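High affinity transport system protein p37 (Mycoplasma hyorhinis, PDB 3EKI) serves as the extracytoplasmic binding lipoprotein of a high-affinity transport system and holds thiamine diphosphate in its ligand pocket. Local coordinates at residues A[103-106]-A[107-110]; A[239-242]-A[243-247]; A[276-279]-A[280-283]. One frame throughout, in Å; residues are numbered along the deposited sequence.

How the contacts relate
From the N terminus, contact 1 comes first, turning the chain from strand 97-103 into helix 106-115. Contact 2 covers the short helix 240-245 and its exit toward strand 248-250, and contact 3 covers helix 277-283. Each closes a turn within one continuous stretch, and the three follow in series, so none nests in or crosses another. Contact 1 stands apart, its centre about 35 Å from that of contact 2 and about 27 Å from that of contact 3. Contacts 2 and 3 touch directly: Arg244 NE forms a 2.7 Å salt bridge to Asp280 OD1, and Trp240 CH2 packs on Leu277 CD2. This joins helices 240-245 and 277-283 beside the mixed sheet.

Contact 1 (A[103-106]-A[107-110])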
ATOM      1  N   ILE A 103     -16.044   7.097  -2.988  1.00 14.85           N
ATOM      2  CA  ILE A 103     -15.188   8.205  -2.586  1.00 17.91           C
ATOM      3  C   ILE A 103     -14.073   8.440  -3.610  1.00 13.79           C
ATOM      4  O   ILE A 103     -13.375   7.508  -4.019  1.00 17.73           O
ATOM      5  CB  ILE A 103     -14.557   7.967  -1.204  1.00 29.81           C
ATOM      6  CG1 ILE A 103     -15.593   7.687  -0.107  1.00 22.37           C
ATOM      7  CG2 ILE A 103     -13.662   9.139  -0.832  1.00 27.34           C
ATOM      8  CD1 ILE A 103     -16.525   8.859   0.121  1.00 19.98           C
ATOM      9  N   GLN A 104     -13.961   9.704  -3.990  1.00 16.34           N
ATOM     10  CA  GLN A 104     -13.082  10.075  -5.113  1.00 26.70           C
ATOM     11  C   GLN A 104     -11.620   9.787  -4.812  1.00 25.65           C
ATOM     12  O   GLN A 104     -10.896   9.236  -5.651  1.00 26.30           O
ATOM     13  CB  GLN A 104     -13.344  11.545  -5.461  1.00 29.98           C
ATOM     14  CG  GLN A 104     -14.812  11.901  -5.648  1.00 46.12           C
ATOM     15  CD  GLN A 104     -15.606  12.304  -4.429  1.00 49.16           C
ATOM     16  OE1 GLN A 104     -16.341  11.517  -3.824  1.00 27.36           O
ATOM     17  NE2 GLN A 104     -15.502  13.574  -4.033  1.00 56.31           N
ATOM     18  N   ASP A 105     -11.148  10.131  -3.617  1.00 18.10           N
ATOM     19  CA  ASP A 105      -9.759   9.889  -3.240  1.00 13.85           C
ATOM     20  C   ASP A 105      -9.589  10.052  -1.743  1.00 14.28           C
ATOM     21  O   ASP A 105     -10.535  10.402  -1.015  1.00 16.40           O
ATOM     22  CB  ASP A 105      -8.781  10.808  -3.964  1.00 21.07           C
ATOM     23  CG  ASP A 105      -8.980  12.281  -3.752  1.00 24.07           C
ATOM     24  OD1 ASP A 105      -8.810  13.041  -4.736  1.00 35.75           O
ATOM     25  OD2 ASP A 105      -9.314  12.738  -2.644  1.00 20.47           O
ATOM     26  N   PHE A 106      -8.388   9.789  -1.250  1.00 13.93           N
ATOM     27  CA  PHE A 106      -8.222   9.730   0.199  1.00 16.53           C
ATOM     28  C   PHE A 106      -8.424  11.090   0.852  1.00 17.70           C
ATOM     29  O   PHE A 106      -8.854  11.144   2.004  1.00 14.08           O
ATOM     30  CB  PHE A 106      -6.856   9.178   0.612  1.00 16.12           C
ATOM     31  CG  PHE A 106      -5.735  10.192   0.682  1.00 12.49           C
ATOM     32  CD1 PHE A 106      -5.328  10.750   1.892  1.00 17.61           C
ATOM     33  CD2 PHE A 106      -5.096  10.568  -0.482  1.00 16.28           C
ATOM     34  CE1 PHE A 106      -4.308  11.686   1.905  1.00 22.10           C
ATOM     35  CE2 PHE A 106      -4.074  11.506  -0.467  1.00 18.73           C
ATOM     36  CZ  PHE A 106      -3.678  12.066   0.731  1.00 18.67           C
ATOM     37  N   THR A 107      -8.075  12.192   0.172  1.00 12.03           N
ATOM     38  CA  THR A 107      -8.305  13.477   0.832  1.00 12.94           C
ATOM     39  C   THR A 107      -9.791  13.650   1.141  1.00 15.83           C
ATOM     40  O   THR A 107     -10.191  14.116   2.210  1.00 20.36           O
ATOM     41  CB  THR A 107      -7.844  14.675  -0.027  1.00 17.48           C
ATOM     42  OG1 THR A 107      -8.653  14.715  -1.209  1.00 42.31           O
ATOM     43  CG2 THR A 107      -6.423  14.477  -0.488  1.00 15.78           C
ATOM     44  N   VAL A 108     -10.622  13.281   0.171  1.00 13.93           N
ATOM     45  CA  VAL A 108     -12.066  13.362   0.364  1.00 16.86           C
ATOM     46  C   VAL A 108     -12.488  12.448   1.508  1.00 15.18           C
ATOM     47  O   VAL A 108     -13.370  12.789   2.296  1.00 13.92           O
ATOM     48  CB  VAL A 108     -12.833  12.997  -0.915  1.00 15.74           C
ATOM     49  CG1 VAL A 108     -14.332  13.063  -0.691  1.00 15.77           C
ATOM     50  CG2 VAL A 108     -12.412  13.925  -2.050  1.00 16.25           C
ATOM     51  N   LEU A 109     -11.870  11.281   1.623  1.00 12.31           N
ATOM     52  CA  LEU A 109     -12.280  10.377   2.697  1.00 10.88           C
ATOM     53  C   LEU A 109     -12.012  10.995   4.045  1.00  9.93           C
ATOM     54  O   LEU A 109     -12.859  11.033   4.944  1.00 10.61           O
ATOM     55  CB  LEU A 109     -11.541   9.045   2.619  1.00 10.82           C
ATOM     56  CG  LEU A 109     -11.938   8.042   3.707  1.00 11.19           C
ATOM     57  CD1 LEU A 109     -13.288   7.434   3.323  1.00 14.38           C
ATOM     58  CD2 LEU A 109     -10.895   6.969   3.906  1.00 11.48           C
ATOM     59  N   LEU A 110     -10.768  11.477   4.201  1.00  9.64           N
ATOM     60  CA  LEU A 110     -10.390  11.981   5.515  1.00  9.81           C
ATOM     61  C   LEU A 110     -11.100  13.297   5.809  1.00 14.74           C
ATOM     62  O   LEU A 110     -11.516  13.469   6.947  1.00 10.90           O
ATOM     63  CB  LEU A 110      -8.883  12.130   5.651  1.00 10.89           C
ATOM     64  CG  LEU A 110      -8.074  10.846   5.456  1.00 11.87           C
ATOM     65  CD1 LEU A 110      -6.599  11.181   5.605  1.00 17.17           C
ATOM     66  CD2 LEU A 110      -8.516   9.748   6.411  1.00 13.19           C
TER
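Ile103 pushes its CG2 methyl into the groove between Val108 and Leu109, 3.9 Å from Val108 CB and 4.1 Å from Leu109 CB. That methyl lies opposite the backbone N across the first torsion, which turns it onto the helix start, while CG1, beside the backbone N, approaches Leu109 CD1. A second interlock lies next to it. The amide nitrogen of Gln104 faces the fork of Val108, with NE2 3.6 Å from CG1 and nearly as close to CG2, the chain bending at chi2 to bring it there.

Asp105, the next residue, is the N-cap of the helix. Its OD2 accepts from Val108 N at 3.2 Å in a nearly straight bond (166°), and also from Thr107 OG1, a short bond of 2.5 Å that reaches the carboxylate somewhat out of its plane. The bond from Val108 N is the capping bond proper; the second donor, Thr107 OG1, helps to fix the carboxylate's rotation.

Thr107 uses both branches: with OG1 committed to Asp105, CG2 falls over one face of the Phe106 ring, 4.0 Å from the centroid and 18° off the normal, a CH-pi contact. Leu110 CD1 meets the same ring at its edge, 3.9 Å from Phe106 CD1, one turn along the helix and next to the Leu110 N to Phe106 O bond.

Ile103 pairs through its backbone with Val50 in the parallel sheet of strands 45-51 and 97-103. The side chain of Phe106, about 7 Å from bound thiamine diphosphate, makes a cation-pi contact with Lys129, and Leu110 packs on Leu130 and Phe133 of helix 127-136.

Contact 2 (A[239-242]-A[243-247])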
ATOM      1  N   ASP A 239      27.623   9.271  -5.325  1.00  6.90           N
ATOM      2  CA  ASP A 239      27.627  10.364  -6.284  1.00  7.16           C
ATOM      3  C   ASP A 239      26.178  10.651  -6.700  1.00  6.03           C
ATOM      4  O   ASP A 239      25.638  10.144  -7.666  1.00  7.38           O
ATOM      5  CB  ASP A 239      28.509  10.033  -7.464  1.00 10.78           C
ATOM      6  CG  ASP A 239      28.581  11.123  -8.510  1.00 19.44           C
ATOM      7  OD1 ASP A 239      27.960  12.201  -8.353  1.00 14.23           O
ATOM      8  OD2 ASP A 239      29.288  10.859  -9.519  1.00 18.61           O
ATOM      9  N   TRP A 240      25.593  11.488  -5.841  1.00  7.29           N
ATOM     10  CA  TRP A 240      24.192  11.854  -5.973  1.00  7.56           C
ATOM     11  C   TRP A 240      23.941  12.539  -7.301  1.00  6.92           C
ATOM     12  O   TRP A 240      22.985  12.220  -8.002  1.00  7.99           O
ATOM     13  CB  TRP A 240      23.743  12.749  -4.799  1.00  7.50           C
ATOM     14  CG  TRP A 240      22.360  13.300  -5.023  1.00  5.61           C
ATOM     15  CD1 TRP A 240      22.049  14.620  -5.175  1.00  8.27           C
ATOM     16  CD2 TRP A 240      21.129  12.565  -5.120  1.00  6.03           C
ATOM     17  NE1 TRP A 240      20.700  14.756  -5.358  1.00 10.12           N
ATOM     18  CE2 TRP A 240      20.116  13.526  -5.335  1.00  7.18           C
ATOM     19  CE3 TRP A 240      20.762  11.221  -5.056  1.00  5.55           C
ATOM     20  CZ2 TRP A 240      18.778  13.141  -5.477  1.00  8.00           C
ATOM     21  CZ3 TRP A 240      19.443  10.854  -5.200  1.00  7.66           C
ATOM     22  CH2 TRP A 240      18.446  11.821  -5.411  1.00 10.00           C
ATOM     23  N   ASN A 241      24.746  13.512  -7.698  1.00  7.55           N
ATOM     24  CA  ASN A 241      24.540  14.217  -8.946  1.00  8.30           C
ATOM     25  C   ASN A 241      24.454  13.268 -10.125  1.00  9.94           C
ATOM     26  O   ASN A 241      23.531  13.346 -10.932  1.00  9.33           O
ATOM     27  CB  ASN A 241      25.695  15.202  -9.156  1.00 10.65           C
ATOM     28  CG  ASN A 241      25.478  15.996 -10.422  1.00 19.74           C
ATOM     29  OD1 ASN A 241      24.409  16.589 -10.599  1.00 24.48           O
ATOM     30  ND2 ASN A 241      26.459  16.046 -11.304  1.00 25.50           N
ATOM     31  N   THR A 242      25.397  12.345 -10.185  1.00  7.97           N
ATOM     32  CA  THR A 242      25.416  11.392 -11.285  1.00  8.21           C
ATOM     33  C   THR A 242      24.226  10.438 -11.223  1.00  6.35           C
ATOM     34  O   THR A 242      23.596  10.170 -12.261  1.00  8.00           O
ATOM     35  CB  THR A 242      26.731  10.590 -11.279  1.00 11.21           C
ATOM     36  OG1 THR A 242      27.812  11.520 -11.476  1.00 14.22           O
ATOM     37  CG2 THR A 242      26.722   9.592 -12.417  1.00 12.61           C
ATOM     38  N   PHE A 243      23.952   9.995  -9.992  1.00  8.42           N
ATOM     39  CA  PHE A 243      22.826   9.087  -9.795  1.00  5.77           C
ATOM     40  C   PHE A 243      21.502   9.718 -10.220  1.00  6.64           C
ATOM     41  O   PHE A 243      20.749   9.249 -11.080  1.00  6.52           O
ATOM     42  CB  PHE A 243      22.781   8.650  -8.339  1.00  5.44           C
ATOM     43  CG  PHE A 243      21.695   7.638  -8.026  1.00  4.63           C
ATOM     44  CD1 PHE A 243      20.465   8.041  -7.559  1.00  5.64           C
ATOM     45  CD2 PHE A 243      21.941   6.285  -8.204  1.00  6.29           C
ATOM     46  CE1 PHE A 243      19.526   7.079  -7.260  1.00  8.39           C
ATOM     47  CE2 PHE A 243      20.997   5.325  -7.916  1.00  8.42           C
ATOM     48  CZ  PHE A 243      19.761   5.736  -7.460  1.00  9.04           C
ATOM     49  N   ARG A 244      21.239  10.869  -9.612  1.00  4.37           N
ATOM     50  CA  ARG A 244      20.034  11.638  -9.900  1.00  4.62           C
ATOM     51  C   ARG A 244      19.856  11.945 -11.389  1.00  8.35           C
ATOM     52  O   ARG A 244      18.744  11.862 -11.909  1.00  6.61           O
ATOM     53  CB  ARG A 244      20.028  12.940  -9.095  1.00  7.13           C
ATOM     54  CG  ARG A 244      18.758  13.761  -9.253  1.00 10.57           C
ATOM     55  CD  ARG A 244      19.065  15.160  -9.764  1.00  7.20           C
ATOM     56  NE  ARG A 244      19.747  15.971  -8.759  1.00  8.98           N
ATOM     57  CZ  ARG A 244      20.977  16.452  -8.897  1.00  9.39           C
ATOM     58  NH1 ARG A 244      21.669  16.205 -10.001  1.00  9.14           N
ATOM     59  NH2 ARG A 244      21.519  17.182  -7.931  1.00 10.77           N
ATOM     60  N   ASN A 245      20.941  12.304 -12.072  1.00  7.48           N
ATOM     61  CA  ASN A 245      20.838  12.697 -13.470  1.00  6.39           C
ATOM     62  C   ASN A 245      20.482  11.535 -14.394  1.00  6.34           C
ATOM     63  O   ASN A 245      20.152  11.782 -15.550  1.00  9.64           O
ATOM     64  CB  ASN A 245      22.141  13.347 -13.925  1.00  9.35           C
ATOM     65  CG  ASN A 245      22.297  14.746 -13.333  1.00  9.80           C
ATOM     66  OD1 ASN A 245      21.371  15.336 -12.794  1.00 10.58           O
ATOM     67  ND2 ASN A 245      23.489  15.303 -13.423  1.00 11.70           N
ATOM     68  N   PHE A 246      20.498  10.296 -13.908  1.00  5.81           N
ATOM     69  CA  PHE A 246      19.994   9.175 -14.705  1.00  7.64           C
ATOM     70  C   PHE A 246      18.480   9.258 -14.859  1.00  9.88           C
ATOM     71  O   PHE A 246      17.893   8.591 -15.713  1.00  7.83           O
ATOM     72  CB  PHE A 246      20.414   7.827 -14.110  1.00  8.86           C
ATOM     73  CG  PHE A 246      21.864   7.482 -14.463  1.00  9.07           C
ATOM     74  CD1 PHE A 246      22.148   7.087 -15.760  1.00 14.30           C
ATOM     75  CD2 PHE A 246      22.854   7.557 -13.512  1.00 14.26           C
ATOM     76  CE1 PHE A 246      23.457   6.754 -16.092  1.00 16.81           C
ATOM     77  CE2 PHE A 246      24.154   7.225 -13.835  1.00 14.07           C
ATOM     78  CZ  PHE A 246      24.433   6.834 -15.120  1.00 15.45           C
ATOM     79  N   GLY A 247      17.839  10.093 -14.033  1.00  7.21           N
ATOM     80  CA  GLY A 247      16.423  10.382 -14.194  1.00  7.67           C
ATOM     81  C   GLY A 247      15.574   9.530 -13.274  1.00 10.23           C
ATOM     82  O   GLY A 247      15.587   8.304 -13.379  1.00  7.25           O
TER
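Arg244 lies across the indole of Trp240, its CB 3.9 Å from the centroid of the six-membered ring and 16° off the ring normal, which makes this a CH-pi contact over the face. Both side chains leave the helix with CG anti to the backbone N, and the arginine then bends twice; chi2, at -122°, is far from a staggered value. The bends carry the guanidinium past the NE1 side of the indole, its plane steeply inclined to the ring. NH1 there donates to two amide oxygens near the guanidinium plane, Asn241 OD1 at 2.8 Å and Asn245 OD1 at 2.9 Å. Asn245 ND2 also reaches Asn241 OD1, but that bond is weak. Arg244 NE forms a salt bridge with Asp280 of helix 277-283, to which Trp240 NE1 also hydrogen-bonds.

These residues form the short helix 240-245, which follows helix 225-236 and leads into strand 248-250 of the mixed sheet. Asp239 is its N-cap: OD1 accepts from Thr242 N at 3.2 Å, and OD2 accepts from Thr242 OG1 at 2.5 Å. At the other end, Gly247 leaves helical geometry with a positive phi of 97°.

At the six-membered end of the indole, Trp240 CZ3 also meets Phe243 CD1 at 3.8 Å, and the Phe243 ring continues onto Phe270 and Ile304. Thr242 and Phe246 run alongside each other, with CG2 of the threonine 3.8 Å from CE2 of the phenylalanine.

Contact 3 (A[276-279]-A[280-283]); sequences TLNE and DRSA
Arg281 lies alongside Asn278, three residues back on the same helix, and its side chain can be traced atom by atom. CB rests 3.4 Å from Leu277 O, the carbonyl that accepts the backbone bond from Arg281 N. From there the chain leaves with CG anti to the backbone N (chi1 163°) and stays extended through CD, until a bend at chi3 (61°) turns the guanidinium alongside the Asn278 amide. NE donates to a water that in turn donates to Asn278 O at 2.8 Å, so the water bridges the arginine to the helix backbone. It sits in the guanidinium plane, at its edge. CZ comes to 3.4 Å from Asn278 OD1. NH2 ends beside the same oxygen, with the amide and guanidinium planes only 19° apart; NH2 and OD1 are 2.5 Å apart, but the angle is too poor for a hydrogen bond, so the close approach is doubtful as an attraction.

The helix itself starts at Thr276, the N-cap, whose OG1 accepts from Glu279 N at 2.9 Å. A turn later Asp280 N donates to Thr276 O in a nearly straight bond. Toward the C-terminal end, Ser282 OG folds back to donate to Glu279 O at 2.9 Å, a common way for serine to pair with its own helix backbone; since Ser282 is modelled in two conformers, this bond is less certain.

Asp280 is buried, and Tyr288 OH joins the partners from helix 240-245 in bonding its carboxylate. Leu277 packs on Phe259 of helix 256-269 and, like Arg281, on Tyr288, so helix 277-283 lies against helices 240-245 and 256-269 and outermost strand 288-290 of the mixed sheet.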
ATOM      1  N   THR A 276      15.887  17.774   0.450  1.00 10.24           N
ATOM      2  CA  THR A 276      14.695  17.018   0.176  1.00 11.12           C
ATOM      3  C   THR A 276      14.623  16.778  -1.328  1.00 11.25           C
ATOM      4  O   THR A 276      15.201  17.548  -2.106  1.00 12.68           O
ATOM      5  CB  THR A 276      13.377  17.718   0.568  1.00 14.68           C
ATOM      6  OG1 THR A 276      13.263  18.912  -0.226  1.00 14.80           O
ATOM      7  CG2 THR A 276      13.385  18.115   2.022  1.00 21.41           C
ATOM      8  N   LEU A 277      13.877  15.737  -1.693  1.00 10.88           N
ATOM      9  CA  LEU A 277      13.659  15.514  -3.114  1.00 11.28           C
ATOM     10  C   LEU A 277      12.926  16.680  -3.760  1.00  9.37           C
ATOM     11  O   LEU A 277      13.193  17.074  -4.896  1.00  8.72           O
ATOM     12  CB  LEU A 277      12.904  14.218  -3.368  1.00 15.51           C
ATOM     13  CG  LEU A 277      13.622  12.891  -3.214  1.00 21.53           C
ATOM     14  CD1 LEU A 277      12.809  11.831  -3.945  1.00 16.39           C
ATOM     15  CD2 LEU A 277      15.051  12.927  -3.729  1.00 18.45           C
ATOM     16  N   ASN A 278      11.962  17.308  -3.068  1.00 11.26           N
ATOM     17  CA  ASN A 278      11.298  18.465  -3.691  1.00 12.19           C
ATOM     18  C   ASN A 278      12.260  19.613  -3.955  1.00  9.19           C
ATOM     19  O   ASN A 278      12.235  20.261  -5.002  1.00 12.84           O
ATOM     20  CB  ASN A 278      10.140  18.915  -2.772  1.00 16.84           C
ATOM     21  CG  ASN A 278       8.884  18.114  -3.077  1.00 24.71           C
ATOM     22  OD1 ASN A 278       8.862  17.247  -3.955  1.00 30.37           O
ATOM     23  ND2 ASN A 278       7.810  18.395  -2.345  1.00 31.68           N
ATOM     24  N   GLU A 279      13.153  19.872  -2.996  1.00  9.60           N
ATOM     25  CA  GLU A 279      14.122  20.946  -3.215  1.00 11.94           C
ATOM     26  C   GLU A 279      15.079  20.591  -4.343  1.00  7.74           C
ATOM     27  O   GLU A 279      15.347  21.454  -5.166  1.00 11.28           O
ATOM     28  CB  GLU A 279      14.929  21.273  -1.965  1.00 16.99           C
ATOM     29  CG  GLU A 279      14.418  22.500  -1.213  1.00 43.55           C
ATOM     30  CD  GLU A 279      15.307  22.898  -0.051  1.00 50.65           C
ATOM     31  OE1 GLU A 279      16.244  23.703  -0.253  1.00 73.59           O
ATOM     32  OE2 GLU A 279      15.071  22.413   1.073  1.00 48.07           O
ATOM     33  N   ASP A 280      15.557  19.364  -4.361  1.00  8.03           N
ATOM     34  CA  ASP A 280      16.430  18.913  -5.454  1.00  7.69           C
ATOM     35  C   ASP A 280      15.745  18.992  -6.806  1.00  7.71           C
ATOM     36  O   ASP A 280      16.327  19.444  -7.790  1.00  9.95           O
ATOM     37  CB  ASP A 280      16.886  17.487  -5.130  1.00  7.62           C
ATOM     38  CG  ASP A 280      18.034  16.994  -6.000  1.00  9.15           C
ATOM     39  OD1 ASP A 280      17.749  16.220  -6.943  1.00 10.02           O
ATOM     40  OD2 ASP A 280      19.194  17.385  -5.752  1.00 12.41           O
ATOM     41  N   ARG A 281      14.476  18.581  -6.906  1.00  7.62           N
ATOM     42  CA  ARG A 281      13.771  18.665  -8.178  1.00  6.47           C
ATOM     43  C   ARG A 281      13.594  20.090  -8.656  1.00  6.94           C
ATOM     44  O   ARG A 281      13.638  20.372  -9.844  1.00 11.25           O
ATOM     45  CB  ARG A 281      12.425  17.944  -8.066  1.00 11.85           C
ATOM     46  CG  ARG A 281      11.460  18.334  -9.173  1.00 17.66           C
ATOM     47  CD  ARG A 281      10.117  17.644  -8.976  1.00 28.28           C
ATOM     48  NE  ARG A 281       9.467  17.998  -7.711  1.00 19.10           N
ATOM     49  CZ  ARG A 281       8.349  17.411  -7.287  1.00 24.00           C
ATOM     50  NH1 ARG A 281       7.763  16.469  -8.010  1.00 21.99           N
ATOM     51  NH2 ARG A 281       7.775  17.747  -6.146  1.00 30.00           N
ATOM     52  N   SER A 282      13.410  21.044  -7.727  1.00  9.33           N
ATOM     53  CA  SER A 282      13.210  22.432  -8.122  1.00  6.92           C
ATOM     54  C   SER A 282      14.454  23.035  -8.759  1.00  9.67           C
ATOM     55  O   SER A 282      14.423  24.017  -9.484  1.00 13.53           O
ATOM     56  CB  SER A 282      12.763  23.277  -6.929  0.50 10.01           C
ATOM     57  OG  SER A 282      13.840  23.688  -6.109  0.50 13.97           O
ATOM     58  N   ALA A 283      15.606  22.436  -8.470  1.00 11.35           N
ATOM     59  CA  ALA A 283      16.837  22.921  -9.077  1.00 12.93           C
ATOM     60  C   ALA A 283      17.264  22.055 -10.252  1.00  9.61           C
ATOM     61  O   ALA A 283      18.169  22.459 -10.989  1.00 11.41           O
ATOM     62  CB  ALA A 283      17.944  22.929  -8.030  1.00 14.36           C
TER
HETATM   63  O   HOH W   1       9.782  20.110  -6.396  1.00 27.99           O